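Long-range contacts in MTH0777 (Methanothermobacter thermautotrophicus, PDB 1KJN), which is of unknown function but forms a DUF1890-family alpha/beta domain with a Rossmann-like parallel sheet, present as two copies in the assembly: residues P16-I22 with A46-V51; A83-P87 with L107-D112; E132-A136 with R148-F152. All blocks are in the same frame, centred on the assembly; numbering follows the deposited sequence.

Overall arrangement
Along the chain the three contacts follow one another in series, each closing before the next opens, and all lie within one six-stranded parallel sheet and its helices. Contact 1 packs the loop after strand 8-12 and the start of helix 21-34 against helix 45-54. Contact 2 pairs central strand 81-86 with strand 105-111, its centre about 13 Å from that of contact 1. Contact 3, its centre about 9 Å from that of contact 2, joins edge strand 132-136 to helix 143-153. Contacts 1 and 3 do not touch (nearest atoms about 8 Å apart); contact 2 lies between them, meeting contact 1 where Q21 and S18 pack on F85, P87 and F111, and contact 3 through backbone pairing of strands 105-111 and 132-136.

Contact 1 (P16-I22 with A46-V51)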
loop_
_atom_site.group_PDB
_atom_site.type_symbol
_atom_site.label_atom_id
_atom_site.label_comp_id
_atom_site.label_asym_id
_atom_site.label_seq_id
_atom_site.Cartn_x
_atom_site.Cartn_y
_atom_site.Cartn_z
ATOM N N PRO A 16 7.762 -4.140 6.386
ATOM C CA PRO A 16 6.371 -4.138 5.931
ATOM C C PRO A 16 5.677 -5.479 6.203
ATOM O O PRO A 16 6.062 -6.515 5.646
ATOM C CB PRO A 16 6.520 -3.877 4.435
ATOM C CG PRO A 16 7.765 -4.679 4.097
ATOM C CD PRO A 16 8.698 -4.406 5.272
ATOM N N GLU A 17 4.714 -5.464 7.116
ATOM C CA GLU A 17 3.931 -6.646 7.458
ATOM C C GLU A 17 2.473 -6.169 7.440
ATOM O O GLU A 17 1.638 -6.691 6.690
ATOM C CB GLU A 17 4.284 -7.183 8.855
ATOM C CG GLU A 17 5.666 -7.856 8.999
ATOM C CD GLU A 17 5.991 -8.278 10.449
ATOM O OE1 GLU A 17 5.422 -7.691 11.399
ATOM O OE2 GLU A 17 6.825 -9.193 10.646
ATOM N N SER A 18 2.183 -5.151 8.248
ATOM C CA SER A 18 0.839 -4.600 8.337
ATOM C C SER A 18 0.523 -3.838 7.064
ATOM O O SER A 18 1.279 -2.972 6.644
ATOM C CB SER A 18 0.706 -3.639 9.523
ATOM O OG SER A 18 1.322 -4.166 10.684
ATOM N N PRO A 19 -0.598 -4.176 6.423
ATOM C CA PRO A 19 -1.003 -3.504 5.192
ATOM C C PRO A 19 -1.250 -2.005 5.317
ATOM O O PRO A 19 -1.332 -1.318 4.291
ATOM C CB PRO A 19 -2.252 -4.272 4.761
ATOM C CG PRO A 19 -2.715 -4.961 6.029
ATOM C CD PRO A 19 -1.450 -5.341 6.713
ATOM N N VAL A 20 -1.324 -1.475 6.542
ATOM C CA VAL A 20 -1.541 -0.031 6.672
ATOM C C VAL A 20 -0.280 0.805 6.514
ATOM O O VAL A 20 -0.380 1.991 6.174
ATOM C CB VAL A 20 -2.168 0.402 8.035
ATOM C CG1 VAL A 20 -3.536 -0.235 8.243
ATOM C CG2 VAL A 20 -1.199 0.120 9.197
ATOM N N GLN A 21 0.897 0.187 6.667
ATOM C CA GLN A 21 2.139 0.965 6.627
ATOM C C GLN A 21 2.481 1.724 5.364
ATOM O O GLN A 21 2.543 2.949 5.388
ATOM C CB GLN A 21 3.347 0.154 7.089
ATOM C CG GLN A 21 4.526 1.053 7.433
ATOM C CD GLN A 21 5.742 0.285 7.934
ATOM O OE1 GLN A 21 6.637 0.864 8.548
ATOM N NE2 GLN A 21 5.787 -1.019 7.663
ATOM N N ILE A 22 2.717 1.020 4.264
ATOM C CA ILE A 22 3.059 1.700 3.016
ATOM C C ILE A 22 2.012 2.766 2.657
ATOM O O ILE A 22 2.364 3.923 2.460
ATOM C CB ILE A 22 3.252 0.698 1.849
ATOM C CG1 ILE A 22 4.330 -0.304 2.243
ATOM C CG2 ILE A 22 3.615 1.425 0.552
ATOM C CD1 ILE A 22 5.591 0.328 2.774
ATOM N N ALA A 46 12.261 -4.406 0.598
ATOM C CA ALA A 46 10.848 -4.727 0.416
ATOM C C ALA A 46 9.979 -3.470 0.561
ATOM O O ALA A 46 9.201 -3.138 -0.323
ATOM C CB ALA A 46 10.423 -5.792 1.419
ATOM N N ALA A 47 10.176 -2.749 1.655
ATOM C CA ALA A 47 9.419 -1.532 1.917
ATOM C C ALA A 47 9.528 -0.496 0.776
ATOM O O ALA A 47 8.501 0.003 0.300
ATOM C CB ALA A 47 9.859 -0.927 3.261
ATOM N N LEU A 48 10.757 -0.197 0.331
ATOM C CA LEU A 48 10.962 0.773 -0.749
ATOM C C LEU A 48 10.284 0.331 -2.026
ATOM O O LEU A 48 9.734 1.163 -2.767
ATOM C CB LEU A 48 12.467 1.021 -0.991
ATOM C CG LEU A 48 13.044 2.313 -0.355
ATOM C CD1 LEU A 48 12.447 2.581 0.990
ATOM C CD2 LEU A 48 14.567 2.294 -0.278
ATOM N N ARG A 49 10.319 -0.976 -2.299
ATOM C CA ARG A 49 9.682 -1.498 -3.513
ATOM C C ARG A 49 8.175 -1.360 -3.444
ATOM O O ARG A 49 7.528 -1.189 -4.468
ATOM C CB ARG A 49 10.043 -2.964 -3.798
ATOM C CG ARG A 49 11.519 -3.230 -4.023
ATOM C CD ARG A 49 11.756 -4.568 -4.714
ATOM N NE ARG A 49 11.380 -4.454 -6.115
ATOM C CZ ARG A 49 12.232 -4.221 -7.115
ATOM N NH1 ARG A 49 13.532 -4.098 -6.883
ATOM N NH2 ARG A 49 11.766 -4.005 -8.343
ATOM N N LEU A 50 7.609 -1.472 -2.246
ATOM C CA LEU A 50 6.157 -1.349 -2.106
ATOM C C LEU A 50 5.714 0.078 -2.393
ATOM O O LEU A 50 4.706 0.303 -3.084
ATOM C CB LEU A 50 5.694 -1.796 -0.720
ATOM C CG LEU A 50 5.690 -3.318 -0.528
ATOM C CD1 LEU A 50 5.432 -3.680 0.925
ATOM C CD2 LEU A 50 4.647 -3.942 -1.436
ATOM N N VAL A 51 6.504 1.030 -1.900
ATOM C CA VAL A 51 6.234 2.447 -2.095
ATOM C C VAL A 51 6.302 2.764 -3.587
ATOM O O VAL A 51 5.416 3.414 -4.106
ATOM C CB VAL A 51 7.272 3.322 -1.330
ATOM C CG1 VAL A 51 7.118 4.810 -1.723
ATOM C CG2 VAL A 51 7.130 3.136 0.193
#
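A chi1 of -57° in I22 sets CG1 beside its backbone N and turns it to L50, while CG2 points to V51; the bend at chi2 (-50°) carries CD1 to A47. CG1 of I22 lies 3.6 Å from CB of L50, the two side chains crossing at about a right angle. CG2 of I22 meets CG2 of V51 at 3.9 Å, and CD1 of I22 comes within 3.8 Å of O of A47. In the strand-helix succession of this parallel alpha/beta fold, the segment 16-22 leads from strand 8-12 into helix 21-34, and here it meets helix 45-54, which follows the neighbouring strand 38-43. The loop end packs through P16: its CG is 3.9 Å from CB of A46, and its CB is 3.7 Å from CD1 of L50. Thus L50 is touched by both P16 and I22. With an alanine at I22, the contacts made by CG1, CG2 and CD1 would be lost, which would probably open a gap beside A47 and leave L50 and V51 freer to shift. Between P16 and I22, a type I turn from S18 to Q21 leads into helix 21-34, and H140 of the second subunit also packs on L50.

Contact 2 (A83-P87 with L107-D112)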
loop_
_atom_site.group_PDB
_atom_site.type_symbol
_atom_site.label_atom_id
_atom_site.label_comp_id
_atom_site.label_asym_id
_atom_site.label_seq_id
_atom_site.Cartn_x
_atom_site.Cartn_y
_atom_site.Cartn_z
ATOM N N ALA A 83 10.130 11.731 10.568
ATOM C CA ALA A 83 8.972 10.911 10.883
ATOM C C ALA A 83 9.345 9.446 10.741
ATOM O O ALA A 83 9.954 9.034 9.748
ATOM C CB ALA A 83 7.810 11.262 9.982
ATOM N N GLY A 84 9.029 8.677 11.772
ATOM C CA GLY A 84 9.327 7.260 11.779
ATOM C C GLY A 84 8.146 6.379 12.170
ATOM O O GLY A 84 7.498 6.614 13.196
ATOM N N PHE A 85 7.841 5.405 11.309
ATOM C CA PHE A 85 6.776 4.438 11.549
ATOM C C PHE A 85 7.403 3.364 12.399
ATOM O O PHE A 85 8.504 2.889 12.099
ATOM C CB PHE A 85 6.249 3.859 10.225
ATOM C CG PHE A 85 5.320 4.782 9.517
ATOM C CD1 PHE A 85 5.817 5.824 8.743
ATOM C CD2 PHE A 85 3.943 4.628 9.645
ATOM C CE1 PHE A 85 4.956 6.704 8.105
ATOM C CE2 PHE A 85 3.073 5.502 9.014
ATOM C CZ PHE A 85 3.574 6.547 8.237
ATOM N N VAL A 86 6.713 2.984 13.466
ATOM C CA VAL A 86 7.268 2.012 14.402
ATOM C C VAL A 86 6.355 0.833 14.737
ATOM O O VAL A 86 5.505 0.919 15.622
ATOM C CB VAL A 86 7.670 2.737 15.713
ATOM C CG1 VAL A 86 8.510 1.824 16.586
ATOM C CG2 VAL A 86 8.438 4.023 15.397
ATOM N N PRO A 87 6.450 -0.245 13.954
ATOM C CA PRO A 87 5.645 -1.459 14.168
ATOM C C PRO A 87 6.349 -2.398 15.152
ATOM O O PRO A 87 5.771 -3.401 15.581
ATOM C CB PRO A 87 5.618 -2.129 12.783
ATOM C CG PRO A 87 6.145 -1.104 11.835
ATOM C CD PRO A 87 7.079 -0.249 12.622
ATOM N N LEU A 107 8.762 12.748 14.850
ATOM C CA LEU A 107 7.463 12.133 15.044
ATOM C C LEU A 107 7.509 10.626 14.932
ATOM O O LEU A 107 8.018 10.074 13.950
ATOM C CB LEU A 107 6.453 12.683 14.030
ATOM C CG LEU A 107 5.089 11.981 14.008
ATOM C CD1 LEU A 107 4.371 12.179 15.338
ATOM C CD2 LEU A 107 4.237 12.480 12.848
ATOM N N ALA A 108 6.977 9.962 15.953
ATOM C CA ALA A 108 6.916 8.512 15.967
ATOM C C ALA A 108 5.474 8.112 15.754
ATOM O O ALA A 108 4.587 8.638 16.425
ATOM C CB ALA A 108 7.393 7.984 17.270
ATOM N N ILE A 109 5.239 7.204 14.805
ATOM C CA ILE A 109 3.892 6.705 14.512
ATOM C C ILE A 109 3.961 5.212 14.869
ATOM O O ILE A 109 4.553 4.387 14.150
ATOM C CB ILE A 109 3.522 6.952 13.035
ATOM C CG1 ILE A 109 3.360 8.462 12.803
ATOM C CG2 ILE A 109 2.232 6.202 12.649
ATOM C CD1 ILE A 109 3.191 8.883 11.356
ATOM N N ILE A 110 3.449 4.915 16.054
ATOM C CA ILE A 110 3.464 3.580 16.623
ATOM C C ILE A 110 2.170 2.821 16.415
ATOM O O ILE A 110 1.094 3.331 16.715
ATOM C CB ILE A 110 3.789 3.669 18.124
ATOM C CG1 ILE A 110 5.147 4.368 18.292
ATOM C CG2 ILE A 110 3.726 2.282 18.775
ATOM C CD1 ILE A 110 5.571 4.621 19.729
ATOM N N PHE A 111 2.285 1.586 15.930
ATOM C CA PHE A 111 1.105 0.783 15.681
ATOM C C PHE A 111 1.309 -0.714 15.790
ATOM O O PHE A 111 2.354 -1.253 15.432
ATOM C CB PHE A 111 0.507 1.125 14.313
ATOM C CG PHE A 111 1.412 0.815 13.156
ATOM C CD1 PHE A 111 2.500 1.641 12.862
ATOM C CD2 PHE A 111 1.195 -0.316 12.376
ATOM C CE1 PHE A 111 3.366 1.343 11.806
ATOM C CE2 PHE A 111 2.051 -0.627 11.320
ATOM C CZ PHE A 111 3.141 0.205 11.032
ATOM N N ASP A 112 0.270 -1.371 16.292
ATOM C CA ASP A 112 0.208 -2.811 16.463
ATOM C C ASP A 112 -1.213 -3.063 16.989
ATOM O O ASP A 112 -1.825 -2.167 17.575
ATOM C CB ASP A 112 1.256 -3.279 17.479
ATOM C CG ASP A 112 1.396 -4.790 17.514
ATOM O OD1 ASP A 112 2.301 -5.319 16.847
ATOM O OD2 ASP A 112 0.599 -5.449 18.205
HETATM O O HOH W 1 5.516 -5.610 17.204
#
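A beta-alpha-beta unit, strand 81-86, helix 89-102 and strand 105-111, is closed here by parallel pairing that sets A83 beside L107 and V86 beside I110, the axes of the two short strand segments running 16° apart, close to parallel. G84 bonds through both its polar atoms: its N donates to O of L107 and its O accepts from N of I109, each at 2.8 Å. N of V86 then donates to O of I109 (2.7 Å), and a weak bond from N of F111 to O of V86 (3.3 Å) ends the ladder. Beside it, CD1 of I109 sits over one face of the F85 ring in a CH-pi contact, 4.2 Å from the centroid. F111, with CG between N and the carbonyl carbon (chi1 63°), brings CE1 to the edge of the F85 ring and CZ to within 3.4 Å of CG of P87. Past the strand ends one water donates to O of P87 (2.8 Å) and OD1 of D112, while N of D114 hydrogen-bonds OD2 of D112. L24 of helix 21-34 and L145 and I149 of helix 143-153 cover the face bearing F85 and I109; on the other, I110 packs against L121 and I125 of helix 115-128.

Contact 3 (E132-A136 with R148-F152); sequences EIIAA and RIDRF
R148 supplies the polar link to the strand: its NH1 donates to O of A135 at 3.1 Å. The acceptor lies in the guanidinium plane, at its edge, and the donor arrives on a lone pair in the plane of the carbonyl, but the N-H...O angle of 140° makes the bond bent. The R148 side chain is extended through CG and bent at chi3, which lets it reach from the helix to the backbone of the strand. NH1 also lies 3.1 Å from CB of A136, tight for a methyl group, so the exact placing of this exposed guanidinium is somewhat doubtful.

Apolar contacts centre on I134, the buried residue in the middle of the strand segment. Its two branches divide the work. CG2 touches CB of R148 at 3.9 Å, whereas CD1 reaches further into the helix side, 4.0 Å from CG1 of I149 and 3.9 Å from CB of F152. CD1 also comes within 3.8 Å of O of R148, a carbonyl that already accepts the helical bond from N of F152.

The aromatic contact lies at the other end of the strand. F152 has CG anti to the backbone N (chi1 172°), directing its ring from the helix down to E132; CG of E132 meets the ring at its edge, 3.8 Å from CE1. The aliphatic part of the glutamate thus does the touching. L107 of strand 105-111 lies against both E132 and F152, extending the packing into the sheet.

The axes of the short strand and helix segments run nearly opposite, at 160°, and 9.6 Å apart at closest: this is the closing beta-alpha unit of a parallel alpha/beta sheet, its final helix packed antiparallel along the edge strand.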
loop_
_atom_site.group_PDB
_atom_site.type_symbol
_atom_site.label_atom_id
_atom_site.label_comp_id
_atom_site.label_asym_id
_atom_site.label_seq_id
_atom_site.Cartn_x
_atom_site.Cartn_y
_atom_site.Cartn_z
ATOM N N GLU A 132 7.238 13.659 19.331
ATOM C CA GLU A 132 5.795 13.690 19.424
ATOM C C GLU A 132 5.378 12.268 19.010
ATOM O O GLU A 132 5.966 11.683 18.092
ATOM C CB GLU A 132 5.236 14.725 18.449
ATOM C CG GLU A 132 3.999 15.452 18.960
ATOM C CD GLU A 132 4.340 16.558 19.943
ATOM O OE1 GLU A 132 5.080 17.497 19.561
ATOM O OE2 GLU A 132 3.861 16.495 21.093
ATOM N N ILE A 133 4.383 11.716 19.692
ATOM C CA ILE A 133 3.927 10.357 19.440
ATOM C C ILE A 133 2.467 10.181 19.000
ATOM O O ILE A 133 1.543 10.771 19.579
ATOM C CB ILE A 133 4.140 9.494 20.709
ATOM C CG1 ILE A 133 5.622 9.481 21.094
ATOM C CG2 ILE A 133 3.619 8.071 20.491
ATOM C CD1 ILE A 133 5.908 8.839 22.437
ATOM N N ILE A 134 2.275 9.378 17.958
ATOM C CA ILE A 134 0.939 9.026 17.466
ATOM C C ILE A 134 0.900 7.515 17.584
ATOM O O ILE A 134 1.752 6.822 17.011
ATOM C CB ILE A 134 0.715 9.401 15.986
ATOM C CG1 ILE A 134 0.499 10.905 15.851
ATOM C CG2 ILE A 134 -0.533 8.682 15.441
ATOM C CD1 ILE A 134 0.395 11.358 14.419
ATOM N N ALA A 135 -0.042 6.997 18.356
ATOM C CA ALA A 135 -0.143 5.556 18.522
ATOM C C ALA A 135 -1.565 5.046 18.334
ATOM O O ALA A 135 -2.537 5.733 18.670
ATOM C CB ALA A 135 0.396 5.150 19.880
ATOM N N ALA A 136 -1.688 3.850 17.766
ATOM C CA ALA A 136 -2.999 3.241 17.540
ATOM C C ALA A 136 -2.927 1.738 17.267
ATOM O O ALA A 136 -1.954 1.229 16.692
ATOM C CB ALA A 136 -3.724 3.947 16.402
ATOM N N ARG A 148 -5.679 10.602 13.257
ATOM C CA ARG A 148 -4.702 11.170 14.180
ATOM C C ARG A 148 -3.551 11.878 13.446
ATOM O O ARG A 148 -3.022 12.852 13.953
ATOM C CB ARG A 148 -4.199 10.102 15.146
ATOM C CG ARG A 148 -5.273 9.725 16.136
ATOM C CD ARG A 148 -5.048 8.382 16.807
ATOM N NE ARG A 148 -6.347 7.731 16.961
ATOM C CZ ARG A 148 -6.560 6.563 17.557
ATOM N NH1 ARG A 148 -5.550 5.882 18.076
ATOM N NH2 ARG A 148 -7.802 6.096 17.660
ATOM N N ILE A 149 -3.199 11.417 12.239
ATOM C CA ILE A 149 -2.149 12.073 11.458
ATOM C C ILE A 149 -2.695 13.395 10.905
ATOM O O ILE A 149 -1.985 14.400 10.872
ATOM C CB ILE A 149 -1.634 11.175 10.285
ATOM C CG1 ILE A 149 -0.767 10.044 10.842
ATOM C CG2 ILE A 149 -0.824 11.999 9.271
ATOM C CD1 ILE A 149 -0.582 8.899 9.878
ATOM N N ASP A 150 -3.948 13.395 10.452
ATOM C CA ASP A 150 -4.555 14.633 9.939
ATOM C C ASP A 150 -4.531 15.723 11.009
ATOM O O ASP A 150 -4.228 16.888 10.720
ATOM C CB ASP A 150 -6.014 14.408 9.541
ATOM C CG ASP A 150 -6.157 13.811 8.165
ATOM O OD1 ASP A 150 -5.230 13.976 7.330
ATOM O OD2 ASP A 150 -7.199 13.193 7.913
ATOM N N ARG A 151 -4.871 15.329 12.236
ATOM C CA ARG A 151 -4.915 16.251 13.369
ATOM C C ARG A 151 -3.549 16.844 13.671
ATOM O O ARG A 151 -3.401 18.063 13.791
ATOM C CB ARG A 151 -5.505 15.557 14.602
ATOM C CG ARG A 151 -6.944 15.070 14.377
ATOM C CD ARG A 151 -7.714 14.884 15.686
ATOM N NE ARG A 151 -9.124 14.528 15.479
ATOM C CZ ARG A 151 -9.984 15.190 14.703
ATOM N NH1 ARG A 151 -9.599 16.267 14.031
ATOM N NH2 ARG A 151 -11.240 14.768 14.596
ATOM N N PHE A 152 -2.550 15.974 13.762
ATOM C CA PHE A 152 -1.183 16.402 14.007
ATOM C C PHE A 152 -0.770 17.402 12.923
ATOM O O PHE A 152 -0.201 18.441 13.218
ATOM C CB PHE A 152 -0.246 15.190 13.950
ATOM C CG PHE A 152 1.217 15.550 14.002
ATOM C CD1 PHE A 152 1.864 15.681 15.213
ATOM C CD2 PHE A 152 1.931 15.772 12.834
ATOM C CE1 PHE A 152 3.215 16.032 15.275
ATOM C CE2 PHE A 152 3.283 16.125 12.876
ATOM C CZ PHE A 152 3.926 16.255 14.106
#